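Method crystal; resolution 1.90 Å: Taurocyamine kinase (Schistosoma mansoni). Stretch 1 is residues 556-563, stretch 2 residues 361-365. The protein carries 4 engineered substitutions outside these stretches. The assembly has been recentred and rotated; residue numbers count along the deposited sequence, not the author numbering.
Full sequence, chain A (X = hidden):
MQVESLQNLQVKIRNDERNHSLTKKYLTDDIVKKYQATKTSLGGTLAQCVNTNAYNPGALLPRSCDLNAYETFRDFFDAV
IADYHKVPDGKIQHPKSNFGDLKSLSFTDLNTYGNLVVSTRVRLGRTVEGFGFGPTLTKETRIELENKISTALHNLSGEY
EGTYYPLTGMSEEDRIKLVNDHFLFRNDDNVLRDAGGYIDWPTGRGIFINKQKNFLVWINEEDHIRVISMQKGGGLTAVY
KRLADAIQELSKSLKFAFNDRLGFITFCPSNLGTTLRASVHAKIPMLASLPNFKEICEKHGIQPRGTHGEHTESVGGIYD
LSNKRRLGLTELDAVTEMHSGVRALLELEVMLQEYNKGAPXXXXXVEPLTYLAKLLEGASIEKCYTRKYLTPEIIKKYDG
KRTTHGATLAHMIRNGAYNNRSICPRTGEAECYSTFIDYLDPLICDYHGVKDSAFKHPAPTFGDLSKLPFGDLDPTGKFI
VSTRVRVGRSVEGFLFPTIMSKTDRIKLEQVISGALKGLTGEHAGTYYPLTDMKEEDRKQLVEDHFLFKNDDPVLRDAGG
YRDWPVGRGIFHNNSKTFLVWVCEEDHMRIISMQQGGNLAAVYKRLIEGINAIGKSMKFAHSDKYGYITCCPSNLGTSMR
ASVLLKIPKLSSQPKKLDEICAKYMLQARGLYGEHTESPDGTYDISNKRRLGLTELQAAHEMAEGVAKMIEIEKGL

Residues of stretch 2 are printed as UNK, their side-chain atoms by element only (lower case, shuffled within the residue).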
# COMPACT_ATOMS: atom_id res chain seq x y z
N ARG A 556 1.45 9.68 1.42
CA ARG A 556 2.23 8.48 1.72
C ARG A 556 3.59 8.51 1.01
O ARG A 556 4.61 8.28 1.62
CB ARG A 556 1.46 7.21 1.31
CG ARG A 556 2.17 5.90 1.66
CD ARG A 556 1.59 4.74 0.84
NE ARG A 556 1.79 4.98 -0.59
CZ ARG A 556 1.12 4.36 -1.56
NH1 ARG A 556 0.19 3.46 -1.27
NH2 ARG A 556 1.38 4.65 -2.84
N ASP A 557 3.58 8.78 -0.28
CA ASP A 557 4.81 8.69 -1.06
C ASP A 557 5.75 9.90 -0.82
O ASP A 557 6.95 9.83 -1.14
CB ASP A 557 4.46 8.53 -2.53
CG ASP A 557 3.73 7.22 -2.80
OD1 ASP A 557 3.80 6.32 -1.94
OD2 ASP A 557 3.07 7.08 -3.86
N ALA A 558 5.22 10.97 -0.25
CA ALA A 558 6.04 12.05 0.28
C ALA A 558 6.67 11.67 1.63
O ALA A 558 7.59 12.34 2.10
CB ALA A 558 5.23 13.32 0.44
N GLY A 559 6.16 10.61 2.25
CA GLY A 559 6.73 10.09 3.48
C GLY A 559 5.93 10.46 4.72
O GLY A 559 6.38 10.25 5.84
N GLY A 560 4.74 11.01 4.51
CA GLY A 560 3.96 11.58 5.60
C GLY A 560 3.30 10.58 6.55
O GLY A 560 2.69 10.99 7.54
N TYR A 561 3.40 9.28 6.25
CA TYR A 561 2.85 8.24 7.10
C TYR A 561 3.93 7.35 7.66
O TYR A 561 3.66 6.27 8.21
CB TYR A 561 1.84 7.40 6.33
CG TYR A 561 0.69 8.19 5.78
CD1 TYR A 561 0.12 9.24 6.50
CD2 TYR A 561 0.16 7.90 4.52
CE1 TYR A 561 -0.95 9.96 5.99
CE2 TYR A 561 -0.90 8.62 4.00
CZ TYR A 561 -1.45 9.65 4.74
OH TYR A 561 -2.50 10.35 4.21
N ARG A 562 5.18 7.77 7.52
CA ARG A 562 6.26 6.97 8.08
C ARG A 562 6.20 6.92 9.62
O ARG A 562 5.74 7.86 10.26
CB ARG A 562 7.60 7.52 7.62
CG ARG A 562 7.99 7.19 6.17
CD ARG A 562 9.32 7.92 5.83
NE ARG A 562 9.28 9.23 6.44
CZ ARG A 562 10.10 9.67 7.40
NH1 ARG A 562 11.11 8.94 7.86
NH2 ARG A 562 9.89 10.87 7.87
N ASP A 563 6.68 5.81 10.19
CA ASP A 563 6.69 5.57 11.64
C ASP A 563 5.31 5.78 12.29
O ASP A 563 5.17 6.37 13.36
CB ASP A 563 7.74 6.45 12.32
CG ASP A 563 9.13 6.13 11.84
OD1 ASP A 563 9.51 4.94 11.95
OD2 ASP A 563 9.82 7.04 11.33
N UNK A 361 20.22 9.78 10.29
CA UNK A 361 19.51 8.56 10.69
C UNK A 361 18.05 8.87 11.03
O UNK A 361 17.78 9.89 11.67
o UNK A 361 22.36 10.66 12.42
c UNK A 361 22.17 9.42 12.31
c UNK A 361 20.20 7.88 11.87
c UNK A 361 20.87 8.84 12.85
o UNK A 361 22.99 8.65 11.76
N UNK A 362 17.13 8.02 10.60
CA UNK A 362 15.72 8.27 10.81
C UNK A 362 15.10 9.18 9.75
O UNK A 362 13.88 9.23 9.60
N UNK A 363 15.92 9.90 9.01
CA UNK A 363 15.37 10.74 7.94
C UNK A 363 15.06 9.83 6.76
O UNK A 363 15.81 8.89 6.47
c UNK A 363 16.32 11.88 7.56
c UNK A 363 16.42 12.87 8.72
c UNK A 363 15.85 12.57 6.30
N UNK A 364 13.93 10.07 6.10
CA UNK A 364 13.50 9.24 4.98
C UNK A 364 14.56 9.12 3.88
O UNK A 364 15.07 10.13 3.41
c UNK A 364 12.22 9.80 4.40
s UNK A 364 10.32 9.94 2.41
c UNK A 364 9.93 8.81 1.07
c UNK A 364 11.58 8.97 3.29
N UNK A 365 14.90 7.89 3.46
CA UNK A 365 15.81 7.77 2.32
C UNK A 365 15.05 8.03 1.01
O UNK A 365 13.83 7.88 0.98
c UNK A 365 14.61 6.59 4.08
c UNK A 365 16.32 6.33 2.43
c UNK A 365 15.24 5.60 3.12
O HOH W 1 12.45 7.48 11.47

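Position 361 carries five side-chain atoms, three carbons in an unbranched run and two oxygens on the last of them. A carboxylate at the end of a chain of this length identifies Glu 361. Its side chain is out of reach of stretch 1 and exposed, touching a neighbouring molecule in the crystal.

Position 362 has backbone atoms alone, so it is Gly 362. Its phi of 84° suits this assignment, because a CB at these backbone angles would be jammed against the carbonyl oxygen of the preceding residue. Arg 562 NH1 donates a hydrogen bond to Gly 362 O at 3.3 Å, with the acceptor at the edge of the guanidinium, near its plane. A water donates to the same oxygen (water O to Gly 362 O, 2.9 Å) and to Asp 563 OD2 (2.7 Å from the water O), bridging the stretches.

At position 363 there are three carbons, two of them attached to the first. This fork at CB, without oxygen, is Val 363. Its CA-to-CB bond points away from stretch 1, and its side chain makes no contact there.

Position 364 bears an unbranched chain of two carbons, a sulfur and a terminal carbon, and its CA-to-CB bond points toward stretch 1. The thioether defines Met 364. All three chi angles are t, and the extended chain reaches the end of the helix, placing SD 3.6 Å from Ala 558 O and 3.7 Å from Gly 559 CA, while CE lies 3.8 Å from Asp 557 O.

Position 365 has three carbons that close a ring onto the backbone nitrogen, which makes it Pro 365. Its CA-to-CB bond points away, without contact.

The contact thus rests on two side chains, one from each stretch. Met 364 lies against the Schellman motif that ends the helix, where Gly 559 has positive phi; an ideal CB on Gly 559 would sit 2.6 Å from Met 364 SD, so the lack of a side chain there leaves space for the sulfur. Arg 562 NE donates to Gly 559 O at 3.1 Å, tying the side chain to its own turn, and Arg 562 CD packs 3.6 Å from Met 364 CG. The guanidinium also presents one face to Met 364 N, 3.5 Å from Arg 562 NH1, so polar and apolar contacts adjoin along the same arginine.

Stretch 2 361-365: EGVMP
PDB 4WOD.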